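Local coordinates for outer envelope protein 64, mitochondrial (Arabidopsis thaliana, PDB 6HPG), which probably serves as a chaperone receptor for Hsp90-dependent targeting of proteins to mitochondria, the chain here being its tetratricopeptide repeat (TPR) domain, at residues Cys44-Ala49 and Glu60-Lys65; Ala49-Cys54 and Tyr77-Thr82; Thr82-Leu87 and Ala94-His99. All coordinates share one frame; numbering follows the deposited sequence.

Contact 1 of 3, residues Cys44-Ala49 and Glu60-Lys65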
loop_
_atom_site.group_PDB
_atom_site.type_symbol
_atom_site.label_atom_id
_atom_site.label_comp_id
_atom_site.label_asym_id
_atom_site.label_seq_id
_atom_site.Cartn_x
_atom_site.Cartn_y
_atom_site.Cartn_z
ATOM N N CYS A 44 -3.609 2.895 -2.201
ATOM C CA CYS A 44 -2.306 2.306 -1.878
ATOM C C CYS A 44 -1.549 3.135 -0.872
ATOM O O CYS A 44 -0.892 2.594 0.021
ATOM C CB CYS A 44 -1.451 2.183 -3.114
ATOM S SG CYS A 44 -0.328 0.774 -2.949
ATOM N N ASN A 45 -1.589 4.459 -1.055
ATOM C CA ASN A 45 -1.025 5.362 -0.086
ATOM C C ASN A 45 -1.743 5.216 1.273
ATOM O O ASN A 45 -1.105 5.192 2.319
ATOM C CB ASN A 45 -1.078 6.816 -0.578
ATOM C CG ASN A 45 -0.086 7.106 -1.681
ATOM O OD1 ASN A 45 0.760 6.270 -2.032
ATOM N ND2 ASN A 45 -0.180 8.285 -2.238
ATOM N N ARG A 46 -3.055 5.121 1.281
ATOM C CA ARG A 46 -3.715 5.011 2.565
ATOM C C ARG A 46 -3.349 3.718 3.266
ATOM O O ARG A 46 -3.208 3.705 4.492
ATOM C CB ARG A 46 -5.228 5.134 2.446
ATOM C CG ARG A 46 -5.845 5.456 3.796
ATOM C CD ARG A 46 -7.310 5.801 3.712
ATOM N NE ARG A 46 -8.087 4.718 3.120
ATOM C CZ ARG A 46 -9.422 4.755 2.976
ATOM N NH1 ARG A 46 -10.158 5.780 3.437
ATOM N NH2 ARG A 46 -10.026 3.747 2.396
ATOM N N ALA A 47 -3.242 2.610 2.500
ATOM C CA ALA A 47 -2.668 1.395 3.072
ATOM C C ALA A 47 -1.360 1.625 3.808
ATOM O O ALA A 47 -1.152 1.080 4.899
ATOM C CB ALA A 47 -2.439 0.336 2.017
ATOM N N ALA A 48 -0.449 2.344 3.165
ATOM C CA ALA A 48 0.848 2.651 3.795
ATOM C C ALA A 48 0.642 3.360 5.123
ATOM O O ALA A 48 1.270 3.030 6.101
ATOM C CB ALA A 48 1.678 3.530 2.874
ATOM N N ALA A 49 -0.225 4.381 5.166
ATOM C CA ALA A 49 -0.499 5.061 6.474
ATOM C C ALA A 49 -1.076 4.087 7.514
ATOM O O ALA A 49 -0.642 4.102 8.678
ATOM C CB ALA A 49 -1.420 6.260 6.307
ATOM N N GLU A 60 -4.952 -4.092 4.206
ATOM C CA GLU A 60 -5.280 -5.166 3.268
ATOM C C GLU A 60 -6.444 -4.806 2.380
ATOM O O GLU A 60 -6.338 -4.937 1.161
ATOM C CB GLU A 60 -5.581 -6.486 3.992
ATOM C CG GLU A 60 -4.315 -7.183 4.461
ATOM C CD GLU A 60 -4.541 -8.330 5.453
ATOM O OE1 GLU A 60 -5.703 -8.594 5.881
ATOM O OE2 GLU A 60 -3.520 -8.957 5.824
ATOM N N GLN A 61 -7.541 -4.338 2.981
ATOM C CA GLN A 61 -8.735 -4.013 2.198
ATOM C C GLN A 61 -8.366 -2.944 1.196
ATOM O O GLN A 61 -8.719 -3.022 0.038
ATOM C CB GLN A 61 -9.870 -3.511 3.070
ATOM C CG GLN A 61 -10.505 -4.590 3.889
ATOM C CD GLN A 61 -11.051 -4.053 5.180
ATOM O OE1 GLN A 61 -11.728 -3.028 5.201
ATOM N NE2 GLN A 61 -10.748 -4.731 6.271
ATOM N N ASP A 62 -7.618 -1.954 1.654
ATOM C CA ASP A 62 -7.158 -0.895 0.739
ATOM C C ASP A 62 -6.223 -1.368 -0.379
ATOM O O ASP A 62 -6.302 -0.841 -1.474
ATOM C CB ASP A 62 -6.461 0.229 1.516
ATOM C CG ASP A 62 -7.414 1.262 2.071
ATOM O OD1 ASP A 62 -8.679 1.125 1.914
ATOM O OD2 ASP A 62 -6.856 2.195 2.710
ATOM N N CYS A 63 -5.255 -2.236 -0.077
ATOM C CA CYS A 63 -4.439 -2.801 -1.146
ATOM C C CYS A 63 -5.281 -3.636 -2.055
ATOM O O CYS A 63 -5.006 -3.680 -3.239
ATOM C CB CYS A 63 -3.343 -3.712 -0.642
ATOM S SG CYS A 63 -2.208 -2.870 0.407
ATOM N N THR A 64 -6.261 -4.345 -1.495
ATOM C CA THR A 64 -7.169 -5.154 -2.316
ATOM C C THR A 64 -8.030 -4.288 -3.255
ATOM O O THR A 64 -8.275 -4.710 -4.392
ATOM C CB THR A 64 -8.006 -6.134 -1.460
ATOM O OG1 THR A 64 -7.124 -7.069 -0.811
ATOM C CG2 THR A 64 -8.995 -6.962 -2.345
ATOM N N LYS A 65 -8.462 -3.091 -2.819
ATOM C CA LYS A 65 -9.210 -2.185 -3.716
ATOM C C LYS A 65 -8.324 -1.567 -4.774
ATOM O O LYS A 65 -8.737 -1.357 -5.951
ATOM C CB LYS A 65 -9.877 -1.049 -2.933
ATOM C CG LYS A 65 -10.805 -0.178 -3.781
ATOM C CD LYS A 65 -12.256 -0.612 -3.637
ATOM C CE LYS A 65 -13.225 0.332 -4.345
ATOM N NZ LYS A 65 -14.323 0.756 -3.428
#
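Arg46 and Asp62 tie together the antiparallel helices of TPR 2 through a two-pronged salt bridge, an ion pair set into the helical hairpin of a tetratricopeptide repeat. NE of Arg46 donates to OD2 of Asp62 at 2.8 Å, and NH2 of Arg46 to OD1 of Asp62 at 3.0 Å. Each carboxylate oxygen thus has its own nitrogen, met on the syn side. The two side chains cross at about a right angle, yet their flat ends come within 5° of coplanar, and two bonds between flat groups restrain rotation of either. Arg46 gets there by setting CG anti to its backbone N (chi1 -162°) and bending at chi3, which carries the guanidinium alongside the buried carboxylate. Its NH1 is bonded elsewhere, to OG1 of Thr30 on helix 22-35.

Behind this bridge the helix axes approach to 8.1 Å at 164°. Ala47 stands at the closest point, its CA 5.6 Å from CA of Asp62, and its small side chain permits that spacing. Asn45, directed away from helix 56-69, donates through ND2 to the backbone of the bound peptide. Away from the ion pair, SG of Cys63 rests 3.6 Å from CB of Ala47.

Contact 2 of 3, residues Ala49-Cys54 and Tyr77-Thr82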
loop_
_atom_site.group_PDB
_atom_site.type_symbol
_atom_site.label_atom_id
_atom_site.label_comp_id
_atom_site.label_asym_id
_atom_site.label_seq_id
_atom_site.Cartn_x
_atom_site.Cartn_y
_atom_site.Cartn_z
ATOM N N ALA A 49 -0.225 4.381 5.166
ATOM C CA ALA A 49 -0.499 5.061 6.474
ATOM C C ALA A 49 -1.076 4.087 7.514
ATOM O O ALA A 49 -0.642 4.102 8.678
ATOM C CB ALA A 49 -1.420 6.260 6.307
ATOM N N PHE A 50 -1.942 3.159 7.070
ATOM C CA PHE A 50 -2.516 2.152 7.972
ATOM C C PHE A 50 -1.503 1.138 8.516
ATOM O O PHE A 50 -1.557 0.769 9.699
ATOM C CB PHE A 50 -3.679 1.393 7.317
ATOM C CG PHE A 50 -5.014 2.113 7.339
ATOM C CD1 PHE A 50 -5.482 2.793 8.484
ATOM C CD2 PHE A 50 -5.852 2.054 6.221
ATOM C CE1 PHE A 50 -6.727 3.394 8.481
ATOM C CE2 PHE A 50 -7.089 2.697 6.209
ATOM C CZ PHE A 50 -7.528 3.348 7.333
ATOM N N LEU A 51 -0.606 0.672 7.654
ATOM C CA LEU A 51 0.493 -0.162 8.093
ATOM C C LEU A 51 1.274 0.455 9.264
ATOM O O LEU A 51 1.617 -0.198 10.226
ATOM C CB LEU A 51 1.454 -0.380 6.940
ATOM C CG LEU A 51 1.029 -1.400 5.895
ATOM C CD1 LEU A 51 2.164 -1.639 4.913
ATOM C CD2 LEU A 51 0.641 -2.699 6.543
ATOM N N GLU A 52 1.529 1.735 9.178
ATOM C CA GLU A 52 2.310 2.382 10.214
ATOM C C GLU A 52 1.567 2.467 11.567
ATOM O O GLU A 52 2.197 2.587 12.598
ATOM C CB GLU A 52 2.700 3.743 9.710
ATOM C CG GLU A 52 3.628 3.693 8.495
ATOM C CD GLU A 52 5.109 3.593 8.869
ATOM O OE1 GLU A 52 5.404 3.503 10.078
ATOM O OE2 GLU A 52 5.961 3.661 7.954
ATOM N N LEU A 53 0.234 2.416 11.520
ATOM C CA LEU A 53 -0.642 2.432 12.689
ATOM C C LEU A 53 -0.940 1.063 13.255
ATOM O O LEU A 53 -1.619 0.962 14.263
ATOM C CB LEU A 53 -1.973 3.099 12.321
ATOM C CG LEU A 53 -1.901 4.614 12.155
ATOM C CD1 LEU A 53 -3.220 5.147 11.600
ATOM C CD2 LEU A 53 -1.548 5.287 13.475
ATOM N N CYS A 54 -0.427 0.028 12.582
ATOM C CA CYS A 54 -0.776 -1.366 12.790
ATOM C C CYS A 54 -2.231 -1.664 12.485
ATOM O O CYS A 54 -2.777 -2.635 13.020
ATOM C CB CYS A 54 -0.396 -1.833 14.195
ATOM S SG CYS A 54 1.343 -1.509 14.496
ATOM N N TYR A 77 0.720 -4.994 -3.800
ATOM C CA TYR A 77 1.164 -6.325 -3.486
ATOM C C TYR A 77 2.189 -6.359 -2.323
ATOM O O TYR A 77 2.065 -7.173 -1.379
ATOM C CB TYR A 77 1.668 -7.054 -4.753
ATOM C CG TYR A 77 0.589 -7.178 -5.766
ATOM C CD1 TYR A 77 -0.457 -8.119 -5.620
ATOM C CD2 TYR A 77 0.537 -6.332 -6.826
ATOM C CE1 TYR A 77 -1.510 -8.175 -6.530
ATOM C CE2 TYR A 77 -0.510 -6.378 -7.732
ATOM C CZ TYR A 77 -1.523 -7.301 -7.591
ATOM O OH TYR A 77 -2.527 -7.306 -8.532
ATOM N N LEU A 78 3.199 -5.485 -2.405
ATOM C CA LEU A 78 4.209 -5.331 -1.339
ATOM C C LEU A 78 3.582 -5.050 0.012
ATOM O O LEU A 78 3.905 -5.698 0.994
ATOM C CB LEU A 78 5.145 -4.193 -1.676
ATOM C CG LEU A 78 6.020 -4.400 -2.935
ATOM C CD1 LEU A 78 6.986 -3.238 -3.096
ATOM C CD2 LEU A 78 6.820 -5.670 -2.845
ATOM N N ARG A 79 2.670 -4.074 0.036
ATOM C CA ARG A 79 1.931 -3.680 1.252
ATOM C C ARG A 79 0.910 -4.711 1.775
ATOM O O ARG A 79 0.867 -4.951 3.003
ATOM C CB ARG A 79 1.267 -2.309 1.078
ATOM C CG ARG A 79 2.305 -1.165 1.036
ATOM C CD ARG A 79 1.720 0.219 0.751
ATOM N NE ARG A 79 2.830 1.147 0.685
ATOM C CZ ARG A 79 2.965 2.147 -0.162
ATOM N NH1 ARG A 79 2.018 2.457 -1.041
ATOM N NH2 ARG A 79 4.067 2.854 -0.108
ATOM N N ARG A 80 0.111 -5.327 0.890
ATOM C CA ARG A 80 -0.784 -6.390 1.343
ATOM C C ARG A 80 0.041 -7.564 1.879
ATOM O O ARG A 80 -0.295 -8.153 2.924
ATOM C CB ARG A 80 -1.737 -6.862 0.252
ATOM C CG ARG A 80 -2.953 -7.554 0.848
ATOM C CD ARG A 80 -4.052 -7.873 -0.130
ATOM N NE ARG A 80 -3.640 -8.874 -1.111
ATOM C CZ ARG A 80 -4.410 -9.289 -2.112
ATOM N NH1 ARG A 80 -3.953 -10.189 -2.957
ATOM N NH2 ARG A 80 -5.658 -8.834 -2.251
ATOM N N GLY A 81 1.130 -7.865 1.172
ATOM C CA GLY A 81 2.128 -8.829 1.624
ATOM C C GLY A 81 2.645 -8.593 3.022
ATOM O O GLY A 81 2.715 -9.529 3.831
ATOM N N THR A 82 3.003 -7.344 3.302
ATOM C CA THR A 82 3.515 -6.956 4.617
ATOM C C THR A 82 2.461 -7.134 5.700
ATOM O O THR A 82 2.800 -7.564 6.788
ATOM C CB THR A 82 4.043 -5.512 4.614
ATOM O OG1 THR A 82 4.989 -5.377 3.553
ATOM C CG2 THR A 82 4.712 -5.137 5.935
#
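Leu51 and Arg79 mark where the C-terminal end of helix 40-52 passes helix 74-86, their CA atoms 7.8 Å apart; a Schellman motif follows, with Cys54 at a positive phi of 63°. One branch of the leucine does the touching: CD1 of Leu51 lies 3.9 Å from CG of Arg79 and almost as near its CB. The leucine chain meets the arginine stem at a slant, and the same methyl comes within 4.3 Å of CB of Thr82, one turn further along, so it settles over both residues. Arg79 has CG beside its backbone N (chi1 -70°) and runs straight on to NE. The near half of the chain therefore offers methylenes to Leu51, while the guanidinium is carried well beyond the contact. There NH2 of Arg79 gives two hydrogen bonds to the backbone of the bound peptide, and NH1 makes a weak one to O of Cys44.

Thr82 turns its hydroxyl back to its own helix. OG1 of Thr82 donates to O of Leu78 at 2.8 Å, and N of Thr82 reaches that oxygen from the opposite face of the carbonyl plane, so one acceptor is gripped twice.

These helices belong to TPR 2 and TPR 3, and Arg79 is placed as expected for a TPR groove that holds a peptide ligand. Chemically, the contact divides the labour: nondirectional dispersion between carbon atoms packs one repeat on the next, while the directional bonding of Arg79 is spent mainly on the ligand.

Contact 3 of 3, residues Thr82-Leu87 and Ala94-His99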
loop_
_atom_site.group_PDB
_atom_site.type_symbol
_atom_site.label_atom_id
_atom_site.label_comp_id
_atom_site.label_asym_id
_atom_site.label_seq_id
_atom_site.Cartn_x
_atom_site.Cartn_y
_atom_site.Cartn_z
ATOM N N THR A 82 3.003 -7.344 3.302
ATOM C CA THR A 82 3.515 -6.956 4.617
ATOM C C THR A 82 2.461 -7.134 5.700
ATOM O O THR A 82 2.800 -7.564 6.788
ATOM C CB THR A 82 4.043 -5.512 4.614
ATOM O OG1 THR A 82 4.989 -5.377 3.553
ATOM C CG2 THR A 82 4.712 -5.137 5.935
ATOM N N ALA A 83 1.202 -6.800 5.402
ATOM C CA ALA A 83 0.132 -6.838 6.408
ATOM C C ALA A 83 -0.162 -8.295 6.717
ATOM O O ALA A 83 -0.406 -8.668 7.868
ATOM C CB ALA A 83 -1.143 -6.121 5.927
ATOM N N ARG A 84 -0.156 -9.118 5.673
ATOM C CA ARG A 84 -0.321 -10.530 5.843
ATOM C C ARG A 84 0.806 -11.160 6.662
ATOM O O ARG A 84 0.528 -11.902 7.585
ATOM C CB ARG A 84 -0.452 -11.205 4.498
ATOM C CG ARG A 84 -1.823 -10.990 3.932
ATOM C CD ARG A 84 -1.822 -11.378 2.475
ATOM N NE ARG A 84 -3.172 -11.321 1.952
ATOM C CZ ARG A 84 -3.509 -11.719 0.727
ATOM N NH1 ARG A 84 -2.591 -12.194 -0.144
ATOM N NH2 ARG A 84 -4.778 -11.640 0.369
ATOM N N GLU A 85 2.053 -10.855 6.346
ATOM C CA GLU A 85 3.169 -11.403 7.123
ATOM C C GLU A 85 3.090 -10.972 8.604
ATOM O O GLU A 85 3.459 -11.744 9.503
ATOM C CB GLU A 85 4.480 -10.986 6.517
ATOM C CG GLU A 85 5.668 -11.499 7.275
ATOM C CD GLU A 85 6.961 -11.130 6.617
ATOM O OE1 GLU A 85 8.006 -11.673 7.048
ATOM O OE2 GLU A 85 6.955 -10.306 5.668
ATOM N N SER A 86 2.603 -9.748 8.829
ATOM C CA SER A 86 2.343 -9.222 10.171
ATOM C C SER A 86 1.232 -9.990 10.861
ATOM O O SER A 86 1.301 -10.205 12.072
ATOM C CB SER A 86 1.964 -7.749 10.123
ATOM O OG SER A 86 3.078 -6.960 9.769
ATOM N N LEU A 87 0.203 -10.377 10.102
ATOM C CA LEU A 87 -0.872 -11.209 10.637
ATOM C C LEU A 87 -0.558 -12.708 10.565
ATOM O O LEU A 87 -1.472 -13.528 10.590
ATOM C CB LEU A 87 -2.190 -10.894 9.921
ATOM C CG LEU A 87 -2.773 -9.514 10.197
ATOM C CD1 LEU A 87 -3.974 -9.306 9.293
ATOM C CD2 LEU A 87 -3.148 -9.342 11.668
ATOM N N ALA A 94 3.464 -14.663 0.815
ATOM C CA ALA A 94 4.376 -15.098 -0.249
ATOM C C ALA A 94 3.724 -14.947 -1.608
ATOM O O ALA A 94 4.352 -14.524 -2.543
ATOM C CB ALA A 94 4.854 -16.529 -0.039
ATOM N N ALA A 95 2.453 -15.281 -1.723
ATOM C CA ALA A 95 1.781 -15.095 -2.984
ATOM C C ALA A 95 1.888 -13.639 -3.473
ATOM O O ALA A 95 2.164 -13.377 -4.675
ATOM C CB ALA A 95 0.347 -15.528 -2.866
ATOM N N ASP A 96 1.678 -12.695 -2.545
ATOM C CA ASP A 96 1.714 -11.293 -2.889
ATOM C C ASP A 96 3.150 -10.850 -3.156
ATOM O O ASP A 96 3.392 -10.134 -4.132
ATOM C CB ASP A 96 1.146 -10.418 -1.780
ATOM C CG ASP A 96 -0.338 -10.477 -1.660
ATOM O OD1 ASP A 96 -1.082 -10.830 -2.611
ATOM O OD2 ASP A 96 -0.763 -10.092 -0.550
ATOM N N PHE A 97 4.107 -11.283 -2.331
ATOM C CA PHE A 97 5.476 -10.884 -2.590
ATOM C C PHE A 97 5.935 -11.522 -3.945
ATOM O O PHE A 97 6.739 -10.940 -4.663
ATOM C CB PHE A 97 6.423 -11.203 -1.409
ATOM C CG PHE A 97 6.300 -10.243 -0.219
ATOM C CD1 PHE A 97 6.621 -8.888 -0.341
ATOM C CD2 PHE A 97 5.918 -10.717 1.054
ATOM C CE1 PHE A 97 6.502 -8.027 0.756
ATOM C CE2 PHE A 97 5.802 -9.856 2.150
ATOM C CZ PHE A 97 6.087 -8.512 2.002
ATOM N N ARG A 98 5.399 -12.696 -4.299
ATOM C CA ARG A 98 5.781 -13.358 -5.566
ATOM C C ARG A 98 5.209 -12.625 -6.738
ATOM O O ARG A 98 5.894 -12.415 -7.740
ATOM C CB ARG A 98 5.421 -14.825 -5.560
ATOM C CG ARG A 98 6.491 -15.669 -4.835
ATOM C CD ARG A 98 5.982 -17.055 -4.546
ATOM N NE ARG A 98 6.970 -17.890 -3.868
ATOM C CZ ARG A 98 6.690 -19.001 -3.185
ATOM N NH1 ARG A 98 5.446 -19.455 -3.075
ATOM N NH2 ARG A 98 7.678 -19.701 -2.627
ATOM N N HIS A 99 3.959 -12.167 -6.598
ATOM C CA HIS A 99 3.340 -11.422 -7.660
ATOM C C HIS A 99 3.949 -10.037 -7.925
ATOM O O HIS A 99 3.986 -9.588 -9.086
ATOM C CB HIS A 99 1.837 -11.271 -7.468
ATOM C CG HIS A 99 1.140 -10.963 -8.744
ATOM N ND1 HIS A 99 1.062 -11.878 -9.776
ATOM C CD2 HIS A 99 0.544 -9.836 -9.191
ATOM C CE1 HIS A 99 0.406 -11.343 -10.790
ATOM N NE2 HIS A 99 0.080 -10.105 -10.460
#
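Asp96 meets Arg84 in a salt bridge, and Phe97, the next residue, reaches Thr82 and Glu85; together they join the helices of TPR 3. NH1 of Arg84 sits 2.8 Å from OD2 of Asp96 and 3.2 Å from OD1 of Asp96, so a single nitrogen faces both oxygens, in contrast to a bridge in which two nitrogens each take one. The planes of guanidinium and carboxylate are only 12° apart, though OD2 lies obliquely to the guanidinium. Both charged groups have further partners: OD1 of Asp96 forms a salt bridge with NH1 of Arg80, and NH1 of Arg84 donates to O of Glu92. Asp96 is buried, and two guanidinium groups around it would be expected to favour its ionised form.

Phe97 follows, its CZ approaching obliquely to 3.5 Å from N of Thr82 and 3.7 Å from OG1 of Thr82, a hydroxyl already bonded to O of Leu78. CE2 of Phe97 lies 3.7 Å from OE2 of Glu85, whose carboxylate is turned almost perpendicular to the ring. Glu85 stretches that far with CG anti to its backbone N (chi1 179°) and an extended chain; its OE1 pairs with NE of Arg116. Further along, His99 leaves this interface for an edge-to-face stack with Tyr77.

The helix axes are 9.5 Å apart at 156°, an antiparallel pair flanked on one side by the Phe97 ring. Helix 108-118 packs on both helices, Leu117 touching Glu85 as well as Phe97 and Ala113 touching Phe97, while Glu60 of helix 56-69 touches Arg84.

The three contacts follow the superhelical stacking of a TPR domain, in which each helix packs against neighbours in the chain and in the next repeat. Contacts 1 and 3 each close a helix pair within one repeat, TPR 2 and TPR 3, and come in series with centres about 13 Å apart. Contact 2 joins the two repeats: it shares helix 40-52 and Ala49 with contact 1, and helix 74-86 and Thr82 with contact 3, its centre lying about 7 Å and 10 Å from theirs. Its segments alternate with those of contact 1 along the chain. Arg80 extends the polar network, bonding Thr64 and Asp96, so one arginine links helix 56-69 to helix 90-103.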